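Local coordinates for protein tRNA modification GTPase MnmE (PDB 3GEE) that probably hydrolyses GTP at a high intrinsic rate and takes part in adding a carboxymethylaminomethyl group to the wobble uridine of certain tRNAs, at residues Leu57-Gly68 with Glu79-Arg89; Arg69-Val77 with Val108-Leu116. All blocks are in the same frame, centred on the assembly; numbering follows the deposited sequence.

In the fold
Strands 64-71 and 76-85 form a β-hairpin that meets a bound folate on one face and packs into a hydrophobic core on the other. Interaction 1 zips up the longer part of the hairpin, where Phe67 and Ile81 meet a bound folate; interaction 2 lies at the turn end, where helix 105-117 packs against it. The centres are about 17 Å apart, yet the two join directly: CG1 of Val80 lies 3.6 Å from CD1 of Leu70, on the sheet face turned from the folate. The Leu70 side chain is about 9 Å from a bound folate, and a long, weak ion pair links Arg69 to Glu79. Both contacts also reach the second subunit.

Interaction 1. Residues Leu57-Gly68 with Glu79-Arg89; sequences LAEAAGYTAHFG and EVIALVFRAPR. With FON (N-{[4-({[(6R)-2-amino-5-formyl-4-oxo-1,4,5,6,7,8-hexahydropteridin-6-yl]methyl}amino)phenyl]carbonyl}-L-glutamic acid), chain C; FON (N-{[4-({[(6R)-2-amino-5-formyl-4-oxo-1,4,5,6,7,8-hexahydropteridin-6-yl]methyl}amino)phenyl]carbonyl}-L-glutamic acid), chain B.
Phe85 turns its ring edge onto a face of Tyr63 in a T-shaped pair, centroids 5.0 Å apart and planes at 78°. The Tyr63 hydroxyl meets the benzoyl carbonyl oxygen O of one folate (FON of chain B), modelled too close to be trusted in detail, while the Arg89 guanidinium, one face over CD1 of Tyr63, stands almost perpendicular to the ring. At the far end of the strands Phe67, with CG anti to its own N (chi1 171°), lays a ring face over the aminobenzoyl ring of the other folate (FON of chain C), its CE1 3.4 Å from C13. CG1 of Ile81 approaches the Phe67 ring edge, and CG of Glu79 lies 3.5 Å from CE1 of Phe67. A leucine in place of Phe67 would probably leave the aminobenzoyl ring without its flat partner and free to shift. Back at the Tyr63 end, extended Arg86 sends NE to Ala60 O (2.6 Å, 163°), in the guanidinium plane. Between the ends, backbone bonds such as Ala82 N to His66 O (2.7 Å) pair the antiparallel strands. Tyr63 and Thr64 both face Val84, a G1 bulge, in a β-hairpin forming part of the folate site at the dimer interface.

Interaction 2. Residues Arg69-Val77 with Val108-Leu116; sequences RLYDGEEMV and VGRVLRLML
Bends at chi2 and chi3 carry the guanidinium of Arg110 from the helix to the hairpin turn, where the carboxylates of Asp72 and Glu75 await it. Each acid has CG anti to its backbone N (Asp72 chi1 -159°, Glu75 chi1 -177°), and both charges arrive at the guanidinium edge. OE2 of Glu75 forms the shorter salt bridge, 2.7 Å from NH2 of Arg110; the looser one puts OD2 of Asp72 3.5 Å from NH1. Neither carboxylate lies flat with the guanidinium, the Glu75 carboxylate being turned 57° from it. CG2 of Val77 covers one guanidinium face, 3.7 Å from NH1 of Arg110, so the charged group rests on apolar surface. Glu75 also bridges to Arg159 of the second subunit, which probably tempers its charge further. Deeper in, apolar side chains dominate: CD2 of Leu114 meets CB of Leu70 at 3.8 Å, and CG1 of Val111 lies 3.8 Å from CD1 of Leu70, those two side chains crossing nearly at right angles. CG1 of Val77 touches CG2 of Val111 at 4.0 Å. Val47 of helix 40-47 closes on Leu70 and Leu114. Such a hydrophobic seam, edged by a salt-bridge network, is helix-on-sheet packing in the folate-binding N-terminal domain.

Interaction 1. Residues Leu57-Gly68 with Glu79-Arg89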
loop_
_atom_site.group_PDB
_atom_site.type_symbol
_atom_site.label_atom_id
_atom_site.label_comp_id
_atom_site.label_asym_id
_atom_site.label_seq_id
_atom_site.Cartn_x
_atom_site.Cartn_y
_atom_site.Cartn_z
ATOM N N LEU A 57 11.477 -25.202 -6.686
ATOM C CA LEU A 57 10.274 -24.911 -5.912
ATOM C C LEU A 57 9.282 -26.073 -5.910
ATOM O O LEU A 57 8.717 -26.409 -4.869
ATOM C CB LEU A 57 9.599 -23.635 -6.437
ATOM C CG LEU A 57 9.733 -22.297 -5.697
ATOM C CD1 LEU A 57 11.054 -22.126 -4.951
ATOM C CD2 LEU A 57 9.524 -21.149 -6.674
ATOM N N ALA A 58 9.077 -26.685 -7.073
ATOM C CA ALA A 58 8.171 -27.822 -7.195
ATOM C C ALA A 58 8.628 -29.021 -6.358
ATOM O O ALA A 58 7.864 -29.961 -6.148
ATOM C CB ALA A 58 8.008 -28.216 -8.656
ATOM N N GLU A 59 9.868 -28.970 -5.876
ATOM C CA GLU A 59 10.446 -30.027 -5.056
ATOM C C GLU A 59 10.451 -29.677 -3.570
ATOM O O GLU A 59 10.981 -30.428 -2.755
ATOM C CB GLU A 59 11.885 -30.299 -5.495
ATOM C CG GLU A 59 12.052 -30.795 -6.924
ATOM C CD GLU A 59 13.520 -30.937 -7.322
ATOM O OE1 GLU A 59 14.383 -30.234 -6.740
ATOM O OE2 GLU A 59 13.811 -31.754 -8.223
ATOM N N ALA A 60 9.861 -28.543 -3.217
ATOM C CA ALA A 60 9.977 -28.005 -1.862
ATOM C C ALA A 60 8.793 -28.364 -0.977
ATOM O O ALA A 60 7.677 -28.550 -1.459
ATOM C CB ALA A 60 10.154 -26.504 -1.916
ATOM N N ALA A 61 9.052 -28.454 0.323
ATOM C CA ALA A 61 8.008 -28.714 1.304
ATOM C C ALA A 61 7.123 -27.485 1.502
ATOM O O ALA A 61 7.541 -26.358 1.254
ATOM C CB ALA A 61 8.630 -29.123 2.618
ATOM N N GLY A 62 5.894 -27.701 1.954
ATOM C CA GLY A 62 5.013 -26.596 2.324
ATOM C C GLY A 62 5.574 -25.792 3.483
ATOM O O GLY A 62 6.309 -26.318 4.314
ATOM N N TYR A 63 5.226 -24.509 3.515
ATOM C CA TYR A 63 5.656 -23.562 4.552
ATOM C C TYR A 63 7.154 -23.281 4.567
ATOM O O TYR A 63 7.742 -22.990 5.611
ATOM C CB TYR A 63 5.117 -23.962 5.926
ATOM C CG TYR A 63 3.686 -23.529 6.093
ATOM C CD1 TYR A 63 2.628 -24.379 5.764
ATOM C CD2 TYR A 63 3.387 -22.247 6.538
ATOM C CE1 TYR A 63 1.310 -23.966 5.903
ATOM C CE2 TYR A 63 2.081 -21.824 6.678
ATOM C CZ TYR A 63 1.049 -22.680 6.361
ATOM O OH TYR A 63 -0.241 -22.231 6.514
ATOM N N THR A 64 7.748 -23.324 3.381
ATOM C CA THR A 64 9.187 -23.207 3.223
ATOM C C THR A 64 9.521 -22.037 2.286
ATOM O O THR A 64 8.893 -21.863 1.239
ATOM C CB THR A 64 9.778 -24.562 2.742
ATOM O OG1 THR A 64 11.174 -24.617 3.029
ATOM C CG2 THR A 64 9.561 -24.768 1.266
ATOM N N ALA A 65 10.487 -21.218 2.684
ATOM C CA ALA A 65 10.809 -19.980 1.968
ATOM C C ALA A 65 12.109 -20.104 1.189
ATOM O O ALA A 65 13.031 -20.794 1.621
ATOM C CB ALA A 65 10.887 -18.819 2.937
ATOM N N HIS A 66 12.183 -19.426 0.046
ATOM C CA HIS A 66 13.328 -19.552 -0.852
ATOM C C HIS A 66 13.781 -18.223 -1.436
ATOM O O HIS A 66 13.008 -17.518 -2.087
ATOM C CB HIS A 66 12.999 -20.531 -1.971
ATOM C CG HIS A 66 12.418 -21.812 -1.477
ATOM N ND1 HIS A 66 13.193 -22.904 -1.162
ATOM C CD2 HIS A 66 11.141 -22.162 -1.202
ATOM C CE1 HIS A 66 12.417 -23.882 -0.732
ATOM N NE2 HIS A 66 11.167 -23.457 -0.746
ATOM N N PHE A 67 15.042 -17.892 -1.201
ATOM C CA PHE A 67 15.606 -16.645 -1.682
ATOM C C PHE A 67 16.232 -16.837 -3.048
ATOM O O PHE A 67 17.227 -17.551 -3.191
ATOM C CB PHE A 67 16.642 -16.101 -0.694
ATOM C CG PHE A 67 17.406 -14.933 -1.217
ATOM C CD1 PHE A 67 16.777 -13.716 -1.441
ATOM C CD2 PHE A 67 18.752 -15.044 -1.505
ATOM C CE1 PHE A 67 17.488 -12.628 -1.941
ATOM C CE2 PHE A 67 19.471 -13.962 -2.001
ATOM C CZ PHE A 67 18.839 -12.753 -2.218
ATOM N N GLY A 68 15.650 -16.195 -4.053
ATOM C CA GLY A 68 16.191 -16.253 -5.408
ATOM C C GLY A 68 15.886 -15.027 -6.244
ATOM O O GLY A 68 15.563 -13.962 -5.710
ATOM N N GLU A 79 15.044 -9.383 -6.989
ATOM C CA GLU A 79 15.490 -10.325 -5.987
ATOM C C GLU A 79 14.324 -10.506 -5.040
ATOM O O GLU A 79 13.904 -9.548 -4.395
ATOM C CB GLU A 79 16.658 -9.719 -5.235
ATOM C CG GLU A 79 17.754 -10.683 -4.892
ATOM C CD GLU A 79 18.990 -9.962 -4.401
ATOM O OE1 GLU A 79 18.844 -9.072 -3.529
ATOM O OE2 GLU A 79 20.100 -10.283 -4.893
ATOM N N VAL A 80 13.786 -11.717 -4.958
ATOM C CA VAL A 80 12.592 -11.967 -4.135
ATOM C C VAL A 80 12.788 -13.098 -3.128
ATOM O O VAL A 80 13.875 -13.672 -3.037
ATOM C CB VAL A 80 11.349 -12.259 -5.008
ATOM C CG1 VAL A 80 11.161 -11.159 -6.050
ATOM C CG2 VAL A 80 11.457 -13.626 -5.679
ATOM N N ILE A 81 11.737 -13.387 -2.362
ATOM C CA ILE A 81 11.680 -14.578 -1.518
ATOM C C ILE A 81 10.389 -15.324 -1.816
ATOM O O ILE A 81 9.288 -14.772 -1.666
ATOM C CB ILE A 81 11.808 -14.251 -0.010
ATOM C CG1 ILE A 81 13.269 -13.947 0.326
ATOM C CG2 ILE A 81 11.275 -15.403 0.850
ATOM C CD1 ILE A 81 13.568 -13.769 1.800
ATOM N N ALA A 82 10.522 -16.570 -2.263
ATOM C CA ALA A 82 9.352 -17.365 -2.616
ATOM C C ALA A 82 8.911 -18.189 -1.419
ATOM O O ALA A 82 9.741 -18.790 -0.732
ATOM C CB ALA A 82 9.639 -18.251 -3.814
ATOM N N LEU A 83 7.608 -18.190 -1.157
ATOM C CA LEU A 83 7.048 -18.991 -0.080
ATOM C C LEU A 83 6.147 -20.060 -0.668
ATOM O O LEU A 83 5.079 -19.759 -1.218
ATOM C CB LEU A 83 6.277 -18.125 0.917
ATOM C CG LEU A 83 5.773 -18.781 2.207
ATOM C CD1 LEU A 83 6.842 -19.633 2.864
ATOM C CD2 LEU A 83 5.284 -17.727 3.180
ATOM N N VAL A 84 6.587 -21.310 -0.551
ATOM C CA VAL A 84 5.831 -22.442 -1.063
ATOM C C VAL A 84 4.756 -22.852 -0.054
ATOM O O VAL A 84 5.015 -22.909 1.149
ATOM C CB VAL A 84 6.775 -23.636 -1.394
ATOM C CG1 VAL A 84 5.990 -24.846 -1.872
ATOM C CG2 VAL A 84 7.814 -23.228 -2.443
ATOM N N PHE A 85 3.546 -23.084 -0.559
ATOM C CA PHE A 85 2.462 -23.695 0.203
ATOM C C PHE A 85 1.958 -24.851 -0.632
ATOM O O PHE A 85 1.878 -24.749 -1.864
ATOM C CB PHE A 85 1.286 -22.744 0.398
ATOM C CG PHE A 85 1.581 -21.543 1.237
ATOM C CD1 PHE A 85 2.009 -20.354 0.648
ATOM C CD2 PHE A 85 1.374 -21.573 2.604
ATOM C CE1 PHE A 85 2.263 -19.223 1.414
ATOM C CE2 PHE A 85 1.624 -20.448 3.381
ATOM C CZ PHE A 85 2.068 -19.266 2.781
ATOM N N ARG A 86 1.576 -25.939 0.032
ATOM C CA ARG A 86 1.168 -27.143 -0.676
ATOM C C ARG A 86 -0.176 -27.697 -0.251
ATOM O O ARG A 86 -0.748 -27.288 0.762
ATOM C CB ARG A 86 2.220 -28.232 -0.494
ATOM C CG ARG A 86 3.404 -28.091 -1.397
ATOM C CD ARG A 86 4.109 -29.403 -1.530
ATOM N NE ARG A 86 5.335 -29.263 -2.299
ATOM C CZ ARG A 86 5.447 -29.521 -3.598
ATOM N NH1 ARG A 86 4.404 -29.944 -4.302
ATOM N NH2 ARG A 86 6.618 -29.358 -4.190
ATOM N N ALA A 87 -0.660 -28.646 -1.053
ATOM C CA ALA A 87 -1.719 -29.575 -0.651
ATOM C C ALA A 87 -2.953 -28.797 -0.202
ATOM O O ALA A 87 -3.371 -27.889 -0.931
ATOM C CB ALA A 87 -1.203 -30.541 0.428
ATOM N N PRO A 88 -3.540 -29.132 0.975
ATOM C CA PRO A 88 -4.631 -28.300 1.467
ATOM C C PRO A 88 -4.125 -27.218 2.421
ATOM O O PRO A 88 -4.904 -26.377 2.873
ATOM C CB PRO A 88 -5.477 -29.302 2.241
ATOM C CG PRO A 88 -4.469 -30.210 2.844
ATOM C CD PRO A 88 -3.287 -30.254 1.895
ATOM N N ARG A 89 -2.827 -27.249 2.708
ATOM C CA ARG A 89 -2.251 -26.480 3.797
ATOM C C ARG A 89 -1.758 -25.118 3.304
ATOM O O ARG A 89 -0.575 -24.778 3.422
ATOM C CB ARG A 89 -1.137 -27.297 4.451
ATOM C CG ARG A 89 -0.929 -27.041 5.935
ATOM C CD ARG A 89 0.218 -27.898 6.484
ATOM N NE ARG A 89 1.361 -27.922 5.564
ATOM C CZ ARG A 89 2.592 -28.334 5.878
ATOM N NH1 ARG A 89 2.880 -28.757 7.111
ATOM N NH2 ARG A 89 3.543 -28.310 4.950
HETATM N N1 FON C . 10.922 -10.874 1.039
HETATM C C2 FON C . 10.896 -11.031 2.378
HETATM N NA2 FON C . 9.941 -11.828 2.926
HETATM N N3 FON C . 11.793 -10.420 3.197
HETATM C C4 FON C . 12.770 -9.615 2.727
HETATM O O4 FON C . 13.562 -9.085 3.535
HETATM C C4A FON C . 12.833 -9.395 1.252
HETATM N N5 FON C . 13.757 -8.638 0.522
HETATM C C6 FON C . 14.140 -9.337 -0.719
HETATM C C7 FON C . 12.897 -9.155 -1.582
HETATM N N8 FON C . 11.851 -9.931 -0.929
HETATM C C8A FON C . 11.830 -10.099 0.425
HETATM C C9 FON C . 15.424 -8.851 -1.395
HETATM N N10 FON C . 16.555 -8.796 -0.479
HETATM C C11 FON C . 18.306 -11.802 1.831
HETATM C C12 FON C . 19.029 -11.101 0.868
HETATM C C13 FON C . 18.426 -10.102 0.105
HETATM C C14 FON C . 17.079 -9.799 0.281
HETATM C C15 FON C . 16.353 -10.493 1.261
HETATM C C16 FON C . 16.955 -11.494 2.027
HETATM C C FON C . 19.014 -12.868 2.630
HETATM O O FON C . 18.378 -13.574 3.398
HETATM N N FON C . 20.339 -12.986 2.474
HETATM C CA FON C . 21.132 -14.212 2.483
HETATM C CB FON C . 20.791 -15.130 1.304
HETATM C CG FON C . 21.383 -16.539 1.418
HETATM C CD FON C . 20.430 -17.585 0.872
HETATM O OE1 FON C . 19.481 -17.965 1.598
HETATM O OE2 FON C . 20.621 -18.040 -0.283
HETATM C CT FON C . 22.596 -13.860 2.454
HETATM O O1 FON C . 23.382 -14.446 3.235
HETATM O O2 FON C . 22.975 -12.984 1.642
HETATM C CP1 FON C . 14.166 -7.502 0.896
HETATM O O3 FON C . 13.945 -6.510 0.223
HETATM N N1 FON B . 0.482 -14.549 5.166
HETATM C C2 FON B . 0.845 -15.141 4.010
HETATM N NA2 FON B . 2.157 -15.141 3.657
HETATM N N3 FON B . -0.058 -15.738 3.188
HETATM C C4 FON B . -1.379 -15.780 3.472
HETATM O O4 FON B . -2.154 -16.345 2.672
HETATM C C4A FON B . -1.834 -15.125 4.733
HETATM N N5 FON B . -3.128 -15.055 5.262
HETATM C C6 FON B . -3.107 -15.257 6.722
HETATM C C7 FON B . -2.541 -13.932 7.217
HETATM N N8 FON B . -1.163 -13.896 6.745
HETATM C C8A FON B . -0.794 -14.503 5.580
HETATM C C9 FON B . -4.445 -15.624 7.370
HETATM N N10 FON B . -5.095 -16.752 6.715
HETATM C C11 FON B . -3.747 -20.654 6.092
HETATM C C12 FON B . -4.905 -20.385 6.817
HETATM C C13 FON B . -5.338 -19.075 7.017
HETATM C C14 FON B . -4.606 -18.007 6.506
HETATM C C15 FON B . -3.448 -18.277 5.761
HETATM C C16 FON B . -3.012 -19.589 5.560
HETATM C C FON B . -3.331 -22.092 5.904
HETATM O O FON B . -2.263 -22.352 5.371
HETATM N N FON B . -4.177 -23.044 6.321
HETATM C CA FON B . -3.842 -24.331 6.924
HETATM C CB FON B . -3.162 -24.170 8.289
HETATM C CG FON B . -2.543 -25.461 8.834
HETATM C CD FON B . -1.244 -25.185 9.567
HETATM O OE1 FON B . -0.201 -25.014 8.892
HETATM O OE2 FON B . -1.251 -25.141 10.822
HETATM C CT FON B . -5.095 -25.155 7.069
HETATM O O1 FON B . -5.077 -26.361 6.725
HETATM O O2 FON B . -6.117 -24.597 7.531
HETATM C CP1 FON B . -4.151 -14.825 4.554
HETATM O O3 FON B . -4.823 -13.826 4.741
#

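Interaction 2. Residues Arg69-Val77 with Val108-Leu116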
loop_
_atom_site.group_PDB
_atom_site.type_symbol
_atom_site.label_atom_id
_atom_site.label_comp_id
_atom_site.label_asym_id
_atom_site.label_seq_id
_atom_site.Cartn_x
_atom_site.Cartn_y
_atom_site.Cartn_z
ATOM N N ARG A 69 15.987 -15.183 -7.560
ATOM C CA ARG A 69 15.761 -14.088 -8.495
ATOM C C ARG A 69 14.678 -14.435 -9.504
ATOM O O ARG A 69 14.543 -15.594 -9.901
ATOM C CB ARG A 69 17.051 -13.744 -9.231
ATOM C CG ARG A 69 18.066 -13.045 -8.366
ATOM C CD ARG A 69 19.379 -12.840 -9.093
ATOM N NE ARG A 69 20.286 -12.022 -8.293
ATOM C CZ ARG A 69 21.498 -11.639 -8.678
ATOM N NH1 ARG A 69 21.974 -11.996 -9.867
ATOM N NH2 ARG A 69 22.240 -10.891 -7.871
ATOM N N LEU A 70 13.904 -13.434 -9.911
ATOM C CA LEU A 70 12.944 -13.613 -10.992
ATOM C C LEU A 70 13.574 -13.151 -12.296
ATOM O O LEU A 70 14.394 -12.235 -12.304
ATOM C CB LEU A 70 11.652 -12.859 -10.699
ATOM C CG LEU A 70 10.828 -13.424 -9.541
ATOM C CD1 LEU A 70 9.768 -12.435 -9.095
ATOM C CD2 LEU A 70 10.201 -14.756 -9.932
ATOM N N TYR A 71 13.208 -13.797 -13.395
ATOM C CA TYR A 71 13.843 -13.533 -14.678
ATOM C C TYR A 71 12.847 -13.556 -15.815
ATOM O O TYR A 71 11.950 -14.402 -15.855
ATOM C CB TYR A 71 14.941 -14.564 -14.959
ATOM C CG TYR A 71 16.306 -14.182 -14.439
ATOM C CD1 TYR A 71 16.696 -14.505 -13.141
ATOM C CD2 TYR A 71 17.214 -13.502 -15.249
ATOM C CE1 TYR A 71 17.954 -14.155 -12.662
ATOM C CE2 TYR A 71 18.474 -13.148 -14.779
ATOM C CZ TYR A 71 18.836 -13.478 -13.485
ATOM O OH TYR A 71 20.078 -13.131 -13.006
ATOM N N ASP A 72 13.011 -12.617 -16.740
ATOM C CA ASP A 72 12.290 -12.656 -17.999
ATOM C C ASP A 72 13.290 -13.070 -19.070
ATOM O O ASP A 72 13.572 -12.317 -19.997
ATOM C CB ASP A 72 11.649 -11.300 -18.311
ATOM C CG ASP A 72 10.494 -11.411 -19.298
ATOM O OD1 ASP A 72 10.746 -11.666 -20.496
ATOM O OD2 ASP A 72 9.330 -11.237 -18.878
ATOM N N GLY A 73 13.826 -14.279 -18.908
ATOM C CA GLY A 73 14.865 -14.814 -19.775
ATOM C C GLY A 73 16.086 -13.918 -19.799
ATOM O O GLY A 73 16.168 -13.000 -20.621
ATOM N N GLU A 74 17.031 -14.178 -18.897
ATOM C CA GLU A 74 18.276 -13.385 -18.787
ATOM C C GLU A 74 18.059 -11.925 -18.386
ATOM O O GLU A 74 19.012 -11.148 -18.333
ATOM C CB GLU A 74 19.124 -13.464 -20.070
ATOM C CG GLU A 74 20.274 -14.464 -20.015
ATOM C CD GLU A 74 19.843 -15.895 -20.294
ATOM O OE1 GLU A 74 20.404 -16.507 -21.230
ATOM O OE2 GLU A 74 18.952 -16.414 -19.585
ATOM N N GLU A 75 16.808 -11.559 -18.109
ATOM C CA GLU A 75 16.487 -10.220 -17.644
ATOM C C GLU A 75 16.031 -10.284 -16.196
ATOM O O GLU A 75 14.911 -10.695 -15.900
ATOM C CB GLU A 75 15.428 -9.570 -18.536
ATOM C CG GLU A 75 15.104 -8.135 -18.149
ATOM C CD GLU A 75 15.025 -7.189 -19.341
ATOM O OE1 GLU A 75 15.880 -7.279 -20.257
ATOM O OE2 GLU A 75 14.113 -6.336 -19.347
ATOM N N MET A 76 16.920 -9.887 -15.294
ATOM C CA MET A 76 16.658 -9.981 -13.865
ATOM C C MET A 76 15.550 -9.016 -13.463
ATOM O O MET A 76 15.733 -7.800 -13.484
ATOM C CB MET A 76 17.944 -9.714 -13.079
ATOM C CG MET A 76 18.017 -10.426 -11.748
ATOM S SD MET A 76 17.703 -9.348 -10.347
ATOM C CE MET A 76 19.332 -8.645 -10.112
ATOM N N VAL A 77 14.393 -9.565 -13.120
ATOM C CA VAL A 77 13.241 -8.752 -12.753
ATOM C C VAL A 77 13.382 -8.183 -11.342
ATOM O O VAL A 77 13.221 -6.977 -11.135
ATOM C CB VAL A 77 11.917 -9.525 -12.941
ATOM C CG1 VAL A 77 10.787 -8.926 -12.102
ATOM C CG2 VAL A 77 11.540 -9.557 -14.419
ATOM N N VAL A 108 6.878 -4.179 -8.705
ATOM C CA VAL A 108 5.779 -5.078 -8.386
ATOM C C VAL A 108 4.937 -5.385 -9.624
ATOM O O VAL A 108 4.571 -6.537 -9.856
ATOM C CB VAL A 108 4.924 -4.569 -7.187
ATOM C CG1 VAL A 108 4.167 -3.322 -7.530
ATOM C CG2 VAL A 108 3.956 -5.632 -6.732
ATOM N N GLY A 109 4.676 -4.358 -10.433
ATOM C CA GLY A 109 3.926 -4.506 -11.678
ATOM C C GLY A 109 4.636 -5.403 -12.669
ATOM O O GLY A 109 3.997 -6.168 -13.386
ATOM N N ARG A 110 5.959 -5.300 -12.712
ATOM C CA ARG A 110 6.774 -6.172 -13.540
ATOM C C ARG A 110 6.627 -7.628 -13.110
ATOM O O ARG A 110 6.499 -8.521 -13.960
ATOM C CB ARG A 110 8.242 -5.757 -13.472
ATOM C CG ARG A 110 8.788 -5.178 -14.751
ATOM C CD ARG A 110 8.954 -6.263 -15.812
ATOM N NE ARG A 110 10.108 -6.003 -16.673
ATOM C CZ ARG A 110 10.676 -6.911 -17.462
ATOM N NH1 ARG A 110 10.199 -8.154 -17.514
ATOM N NH2 ARG A 110 11.728 -6.574 -18.202
ATOM N N VAL A 111 6.643 -7.856 -11.795
ATOM C CA VAL A 111 6.493 -9.189 -11.233
ATOM C C VAL A 111 5.145 -9.781 -11.628
ATOM O O VAL A 111 5.082 -10.910 -12.129
ATOM C CB VAL A 111 6.626 -9.190 -9.694
ATOM C CG1 VAL A 111 6.435 -10.602 -9.132
ATOM C CG2 VAL A 111 7.974 -8.624 -9.271
ATOM N N LEU A 112 4.071 -9.017 -11.413
ATOM C CA LEU A 112 2.733 -9.478 -11.765
ATOM C C LEU A 112 2.657 -9.856 -13.243
ATOM O O LEU A 112 2.077 -10.879 -13.595
ATOM C CB LEU A 112 1.669 -8.437 -11.411
ATOM C CG LEU A 112 0.225 -8.818 -11.774
ATOM C CD1 LEU A 112 -0.260 -10.037 -10.975
ATOM C CD2 LEU A 112 -0.721 -7.651 -11.594
ATOM N N ARG A 113 3.262 -9.037 -14.096
ATOM C CA ARG A 113 3.256 -9.292 -15.528
ATOM C C ARG A 113 3.981 -10.595 -15.849
ATOM O O ARG A 113 3.537 -11.363 -16.701
ATOM C CB ARG A 113 3.903 -8.135 -16.287
ATOM C CG ARG A 113 3.315 -7.923 -17.671
ATOM C CD ARG A 113 4.392 -7.785 -18.743
ATOM N NE ARG A 113 5.356 -6.715 -18.475
ATOM C CZ ARG A 113 6.335 -6.359 -19.306
ATOM N NH1 ARG A 113 7.161 -5.374 -18.970
ATOM N NH2 ARG A 113 6.490 -6.982 -20.471
ATOM N N LEU A 114 5.094 -10.834 -15.154
ATOM C CA LEU A 114 5.908 -12.027 -15.367
ATOM C C LEU A 114 5.088 -13.290 -15.112
ATOM O O LEU A 114 5.084 -14.214 -15.932
ATOM C CB LEU A 114 7.155 -11.991 -14.480
ATOM C CG LEU A 114 8.232 -13.050 -14.712
ATOM C CD1 LEU A 114 8.886 -12.881 -16.063
ATOM C CD2 LEU A 114 9.276 -12.979 -13.620
ATOM N N MET A 115 4.390 -13.309 -13.978
ATOM C CA MET A 115 3.417 -14.347 -13.661
ATOM C C MET A 115 2.364 -14.492 -14.756
ATOM O O MET A 115 2.072 -15.603 -15.201
ATOM C CB MET A 115 2.736 -14.027 -12.329
ATOM C CG MET A 115 3.402 -14.609 -11.072
ATOM S SD MET A 115 5.172 -14.974 -11.132
ATOM C CE MET A 115 5.157 -16.572 -11.946
ATOM N N LEU A 116 1.812 -13.363 -15.195
ATOM C CA LEU A 116 0.737 -13.348 -16.182
ATOM C C LEU A 116 1.186 -13.849 -17.548
ATOM O O LEU A 116 0.408 -14.474 -18.268
ATOM C CB LEU A 116 0.151 -11.941 -16.311
ATOM C CG LEU A 116 -0.653 -11.378 -15.136
ATOM C CD1 LEU A 116 -0.893 -9.902 -15.327
ATOM C CD2 LEU A 116 -1.971 -12.112 -14.964
#